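PDB 5UPR: triosephosphate isomerase from Toxoplasma gondii, which probably catalyses the interconversion of D-glyceraldehyde 3-phosphate and dihydroxyacetone phosphate, a step of glycolysis and gluconeogenesis, as a homodimer. Local coordinates for residues Q41-V46 with A217-Y222; A177-W182 with G242-G247. All coordinates share one frame; numbering follows the deposited sequence.

Contact 1: Q41-V46 with A217-Y222; sequences QVDVVV and ATRVIY
Asp43 and Arg219 meet through one charged bond, made by one N-H at the guanidinium edge. Arg219 NH1 stands 2.7 Å from Asp43 OD2, with an N-H...O angle of 157°, and the bond is also a salt bridge. The carboxylate and guanidinium planes are at right angles, so the two groups cannot pair side by side through two N-H...O bonds. Arg219 NH2 stays 3.5 Å from Asp43 OD2. On the aspartate side, NH1 approaches OD2 from the anti direction, only 15° out of the carboxylate plane.

The backbones are well separated here, with the CA atoms of Asp43 and Arg219 10.6 Å apart, and a long side chain must cover most of that gap. Arginine is long enough to do so even with its chain bent at chi2 (77°) and chi3, and the bends turn the guanidinium to the short aspartate. This is the N-terminal mouth of a TIM barrel, where its parallel strands begin. Strand 42-47 and strand 220-222 are not neighbours in the sheet, and strands 10-15 and 242-245 come between them. Phe11 of strand 10-15 touches Asp43 and Arg219 as well as Val45 and Ile221, which puts an apolar ring beside the charged pair on its barrel-interior side.

Each charged group has a second partner in Arg9, just before strand 10-15. Asp43 OD1 forms a salt bridge with Arg9 NE, leaving OD2 to receive Arg219, so the carboxylate is shared between two arginines. Arg219 NH1 also donates to Arg9 O; this second bond should limit rotation of the guanidinium. With two arginines close by, the aspartate is probably stabilised in its ionised form.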
loop_
_atom_site.group_PDB
_atom_site.type_symbol
_atom_site.label_atom_id
_atom_site.label_comp_id
_atom_site.label_asym_id
_atom_site.label_seq_id
_atom_site.Cartn_x
_atom_site.Cartn_y
_atom_site.Cartn_z
ATOM N N GLN A 41 -10.593 -27.170 -12.510
ATOM C CA GLN A 41 -10.799 -26.522 -13.782
ATOM C C GLN A 41 -10.675 -24.972 -13.782
ATOM O O GLN A 41 -10.884 -24.339 -14.800
ATOM C CB GLN A 41 -12.209 -26.872 -14.282
ATOM C CG GLN A 41 -12.584 -28.334 -14.287
ATOM C CD GLN A 41 -13.723 -28.553 -15.282
ATOM O OE1 GLN A 41 -13.481 -28.504 -16.490
ATOM N NE2 GLN A 41 -14.974 -28.734 -14.791
ATOM N N VAL A 42 -10.327 -24.383 -12.635
ATOM C CA VAL A 42 -10.401 -22.951 -12.403
ATOM C C VAL A 42 -9.127 -22.486 -11.688
ATOM O O VAL A 42 -8.710 -23.079 -10.685
ATOM C CB VAL A 42 -11.639 -22.655 -11.537
ATOM C CG1 VAL A 42 -11.725 -21.178 -11.221
ATOM C CG2 VAL A 42 -12.929 -23.124 -12.234
ATOM N N ASP A 43 -8.499 -21.440 -12.207
ATOM C CA ASP A 43 -7.466 -20.707 -11.456
ATOM C C ASP A 43 -8.207 -19.810 -10.450
ATOM O O ASP A 43 -9.068 -18.998 -10.818
ATOM C CB ASP A 43 -6.681 -19.816 -12.420
ATOM C CG ASP A 43 -5.871 -20.602 -13.429
ATOM O OD1 ASP A 43 -5.446 -21.718 -13.095
ATOM O OD2 ASP A 43 -5.691 -20.150 -14.576
ATOM N N VAL A 44 -7.926 -19.984 -9.178
ATOM C CA VAL A 44 -8.477 -19.170 -8.135
ATOM C C VAL A 44 -7.357 -18.272 -7.556
ATOM O O VAL A 44 -6.315 -18.757 -7.170
ATOM C CB VAL A 44 -9.142 -19.999 -7.051
ATOM C CG1 VAL A 44 -9.638 -19.128 -5.906
ATOM C CG2 VAL A 44 -10.297 -20.822 -7.649
ATOM N N VAL A 45 -7.637 -16.957 -7.471
ATOM C CA VAL A 45 -6.661 -16.040 -6.846
ATOM C C VAL A 45 -7.371 -15.219 -5.765
ATOM O O VAL A 45 -8.472 -14.719 -6.020
ATOM C CB VAL A 45 -6.029 -15.131 -7.924
ATOM C CG1 VAL A 45 -5.116 -14.069 -7.307
ATOM C CG2 VAL A 45 -5.265 -15.955 -8.956
ATOM N N VAL A 46 -6.773 -15.092 -4.588
ATOM C CA VAL A 46 -7.311 -14.238 -3.522
ATOM C C VAL A 46 -6.329 -13.101 -3.197
ATOM O O VAL A 46 -5.104 -13.328 -3.165
ATOM C CB VAL A 46 -7.727 -15.018 -2.280
ATOM C CG1 VAL A 46 -8.798 -16.042 -2.657
ATOM C CG2 VAL A 46 -6.587 -15.760 -1.678
ATOM N N ALA A 217 -5.830 -16.061 -26.047
ATOM C CA ALA A 217 -5.317 -16.609 -24.812
ATOM C C ALA A 217 -5.700 -15.802 -23.558
ATOM O O ALA A 217 -5.733 -16.360 -22.457
ATOM C CB ALA A 217 -3.825 -16.758 -24.891
ATOM N N THR A 218 -5.998 -14.503 -23.693
ATOM C CA THR A 218 -6.121 -13.670 -22.519
ATOM C C THR A 218 -7.484 -13.923 -21.840
ATOM O O THR A 218 -8.535 -13.768 -22.473
ATOM C CB THR A 218 -5.940 -12.180 -22.874
ATOM O OG1 THR A 218 -4.687 -11.958 -23.535
ATOM C CG2 THR A 218 -6.058 -11.301 -21.654
ATOM N N ARG A 219 -7.484 -14.317 -20.559
ATOM C CA ARG A 219 -8.754 -14.354 -19.830
ATOM C C ARG A 219 -9.329 -12.920 -19.628
ATOM O O ARG A 219 -8.603 -11.990 -19.236
ATOM C CB ARG A 219 -8.609 -15.029 -18.472
ATOM C CG ARG A 219 -8.656 -16.514 -18.499
ATOM C CD ARG A 219 -7.344 -17.194 -18.981
ATOM N NE ARG A 219 -6.195 -16.902 -18.138
ATOM C CZ ARG A 219 -5.897 -17.527 -16.983
ATOM N NH1 ARG A 219 -6.667 -18.487 -16.489
ATOM N NH2 ARG A 219 -4.828 -17.176 -16.310
ATOM N N VAL A 220 -10.591 -12.745 -19.935
ATOM C CA VAL A 220 -11.344 -11.502 -19.645
ATOM C C VAL A 220 -12.437 -11.874 -18.646
ATOM O O VAL A 220 -13.407 -12.613 -18.995
ATOM C CB VAL A 220 -11.933 -10.849 -20.873
ATOM C CG1 VAL A 220 -12.493 -9.473 -20.535
ATOM C CG2 VAL A 220 -10.884 -10.697 -21.945
ATOM N N ILE A 221 -12.287 -11.377 -17.400
ATOM C CA ILE A 221 -13.198 -11.716 -16.315
ATOM C C ILE A 221 -14.119 -10.525 -15.955
ATOM O O ILE A 221 -13.750 -9.354 -16.142
ATOM C CB ILE A 221 -12.470 -12.237 -15.079
ATOM C CG1 ILE A 221 -11.563 -11.155 -14.465
ATOM C CG2 ILE A 221 -11.662 -13.468 -15.440
ATOM C CD1 ILE A 221 -10.747 -11.631 -13.272
ATOM N N TYR A 222 -15.329 -10.824 -15.484
ATOM C CA TYR A 222 -16.327 -9.800 -15.193
ATOM C C TYR A 222 -16.345 -9.540 -13.667
ATOM O O TYR A 222 -16.333 -10.491 -12.841
ATOM C CB TYR A 222 -17.786 -10.216 -15.716
ATOM C CG TYR A 222 -18.800 -9.246 -15.180
ATOM C CD1 TYR A 222 -19.033 -8.014 -15.825
ATOM C CD2 TYR A 222 -19.463 -9.487 -13.977
ATOM C CE1 TYR A 222 -19.902 -7.057 -15.244
ATOM C CE2 TYR A 222 -20.307 -8.548 -13.398
ATOM C CZ TYR A 222 -20.521 -7.345 -14.018
ATOM O OH TYR A 222 -21.359 -6.427 -13.427
#

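Contact 2: A177-W182 with G242-G247; sequences AYEPVW and GFLVGG. With SO4 (sulfate ion), chain E.
Leu244 is the apolar piece on which Ala177 and Glu179 both rest. Its CD2 methyl lies 3.7 Å from Ala177 CB and also 3.7 Å from Glu179 OE2, so one branch packs against a methyl and the carboxylate together. With CG anti to the backbone N (chi1 -174°), the CD2 branch is brought against both, and Glu179 crosses the leucine at about a right angle. Alanine suits its place because the CA atoms of Ala177 and Leu244 are only 6.5 Å apart.

Beyond this buried, close-fitting patch the two segments diverge, and a sulfate ion, probably from the crystallisation liquor, occupies the more open end. Gly247 N donates a nearly straight bond to its O1 (2.9 Å, 172°), while Gly246, lacking a side chain, lets the ion come near. Gly185 N and Ser225 N also bind the sulfate, consistent with the phosphate site of this family. Glu179 belongs to the AYEPVW signature, whose glutamate is the base in related isomerases.

Ile221 of the intervening strand 220-222 touches both Ala177 and Leu244. On the outside of the barrel, Tyr178 packs on helix 192-209, and Phe243 and Val245 on helix 253-260.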
loop_
_atom_site.group_PDB
_atom_site.type_symbol
_atom_site.label_atom_id
_atom_site.label_comp_id
_atom_site.label_asym_id
_atom_site.label_seq_id
_atom_site.Cartn_x
_atom_site.Cartn_y
_atom_site.Cartn_z
ATOM N N ALA A 177 -9.776 -7.609 -16.106
ATOM C CA ALA A 177 -11.011 -7.594 -15.338
ATOM C C ALA A 177 -11.849 -6.410 -15.798
ATOM O O ALA A 177 -11.437 -5.270 -15.653
ATOM C CB ALA A 177 -10.752 -7.491 -13.852
ATOM N N TYR A 178 -12.995 -6.715 -16.391
ATOM C CA TYR A 178 -13.905 -5.687 -16.866
ATOM C C TYR A 178 -14.873 -5.474 -15.730
ATOM O O TYR A 178 -15.687 -6.381 -15.447
ATOM C CB TYR A 178 -14.631 -6.095 -18.151
ATOM C CG TYR A 178 -15.765 -5.146 -18.457
ATOM C CD1 TYR A 178 -15.528 -3.803 -18.602
ATOM C CD2 TYR A 178 -17.076 -5.594 -18.549
ATOM C CE1 TYR A 178 -16.578 -2.904 -18.776
ATOM C CE2 TYR A 178 -18.132 -4.707 -18.735
ATOM C CZ TYR A 178 -17.877 -3.352 -18.855
ATOM O OH TYR A 178 -18.872 -2.432 -19.032
ATOM N N GLU A 179 -14.784 -4.307 -15.064
ATOM C CA GLU A 179 -15.708 -3.957 -14.001
ATOM C C GLU A 179 -16.335 -2.612 -14.301
ATOM O O GLU A 179 -15.698 -1.618 -14.058
ATOM C CB GLU A 179 -15.083 -3.904 -12.587
ATOM C CG GLU A 179 -14.266 -5.106 -12.207
ATOM C CD GLU A 179 -13.934 -5.096 -10.668
ATOM O OE1 GLU A 179 -14.578 -5.861 -9.935
ATOM O OE2 GLU A 179 -13.045 -4.329 -10.148
ATOM N N PRO A 180 -17.550 -2.585 -14.862
ATOM C CA PRO A 180 -18.144 -1.292 -15.029
ATOM C C PRO A 180 -18.274 -0.574 -13.684
ATOM O O PRO A 180 -18.688 -1.167 -12.664
ATOM C CB PRO A 180 -19.545 -1.566 -15.655
ATOM C CG PRO A 180 -19.772 -3.062 -15.591
ATOM C CD PRO A 180 -18.478 -3.710 -15.145
ATOM N N VAL A 181 -17.919 0.716 -13.668
ATOM C CA VAL A 181 -17.877 1.422 -12.406
ATOM C C VAL A 181 -19.262 1.446 -11.749
ATOM O O VAL A 181 -19.371 1.326 -10.526
ATOM C CB VAL A 181 -17.255 2.830 -12.521
ATOM C CG1 VAL A 181 -17.110 3.481 -11.112
ATOM C CG2 VAL A 181 -15.869 2.710 -13.119
ATOM N N TRP A 182 -20.298 1.571 -12.574
ATOM C CA TRP A 182 -21.678 1.568 -12.135
ATOM C C TRP A 182 -22.172 0.270 -11.495
ATOM O O TRP A 182 -23.184 0.306 -10.824
ATOM C CB TRP A 182 -22.626 1.969 -13.276
ATOM C CG TRP A 182 -22.445 1.241 -14.578
ATOM C CD1 TRP A 182 -21.779 1.708 -15.662
ATOM C CD2 TRP A 182 -23.029 -0.006 -14.968
ATOM N NE1 TRP A 182 -21.836 0.802 -16.679
ATOM C CE2 TRP A 182 -22.614 -0.257 -16.285
ATOM C CE3 TRP A 182 -23.775 -0.971 -14.314
ATOM C CZ2 TRP A 182 -22.938 -1.446 -16.978
ATOM C CZ3 TRP A 182 -24.144 -2.167 -15.031
ATOM C CH2 TRP A 182 -23.728 -2.394 -16.316
ATOM N N GLY A 242 -14.592 -15.786 -16.488
ATOM C CA GLY A 242 -14.683 -15.887 -15.027
ATOM C C GLY A 242 -15.026 -14.573 -14.389
ATOM O O GLY A 242 -15.645 -13.720 -15.006
ATOM N N PHE A 243 -14.603 -14.392 -13.154
ATOM C CA PHE A 243 -15.073 -13.287 -12.333
ATOM C C PHE A 243 -14.000 -12.638 -11.468
ATOM O O PHE A 243 -13.108 -13.326 -10.988
ATOM C CB PHE A 243 -16.198 -13.809 -11.458
ATOM C CG PHE A 243 -17.333 -14.368 -12.247
ATOM C CD1 PHE A 243 -18.157 -13.522 -12.981
ATOM C CD2 PHE A 243 -17.551 -15.728 -12.303
ATOM C CE1 PHE A 243 -19.157 -14.004 -13.789
ATOM C CE2 PHE A 243 -18.594 -16.242 -13.093
ATOM C CZ PHE A 243 -19.428 -15.363 -13.798
ATOM N N LEU A 244 -14.121 -11.321 -11.254
ATOM C CA LEU A 244 -13.418 -10.647 -10.153
ATOM C C LEU A 244 -14.472 -10.288 -9.120
ATOM O O LEU A 244 -15.388 -9.572 -9.421
ATOM C CB LEU A 244 -12.643 -9.399 -10.634
ATOM C CG LEU A 244 -11.775 -8.707 -9.592
ATOM C CD1 LEU A 244 -10.828 -9.670 -8.913
ATOM C CD2 LEU A 244 -11.057 -7.460 -10.168
ATOM N N VAL A 245 -14.352 -10.874 -7.939
ATOM C CA VAL A 245 -15.375 -10.862 -6.909
ATOM C C VAL A 245 -14.940 -9.935 -5.803
ATOM O O VAL A 245 -13.833 -10.045 -5.324
ATOM C CB VAL A 245 -15.598 -12.262 -6.327
ATOM C CG1 VAL A 245 -16.739 -12.282 -5.296
ATOM C CG2 VAL A 245 -15.927 -13.239 -7.420
ATOM N N GLY A 246 -15.808 -8.991 -5.449
ATOM C CA GLY A 246 -15.554 -8.062 -4.371
ATOM C C GLY A 246 -16.150 -8.551 -3.050
ATOM O O GLY A 246 -15.596 -9.441 -2.439
ATOM N N GLY A 247 -17.253 -7.945 -2.626
ATOM C CA GLY A 247 -17.889 -8.250 -1.316
ATOM C C GLY A 247 -18.151 -9.753 -1.086
ATOM O O GLY A 247 -17.936 -10.262 0.027
HETATM S S SO4 E . -19.090 -6.034 -5.410
HETATM O O1 SO4 E . -18.489 -5.733 -4.129
HETATM O O2 SO4 E . -20.078 -7.117 -5.378
HETATM O O3 SO4 E . -17.950 -6.535 -6.200
HETATM O O4 SO4 E . -19.573 -4.894 -6.216
#

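In the fold
Both contacts span the same TIM barrel, and strand 220-222 relates them: it supplies one side of contact 1 and lies between the two strands of contact 2. Their centres are 12 Å apart. The strand is tied into contact 2 by two probable backbone hydrogen bonds, from Tyr178 N to Ile221 O and from Leu244 N to Tyr222 O. Contact 1 is a partly exposed, hydrogen-bonded salt bridge near the start of the strands, where polar groups can face solvent. Contact 2 is buried, a van der Waals contact in which a methyl and a carboxylate lie against leucine, set further along toward the C-terminal ends of the strands, where the family's phosphate-binding loops gather.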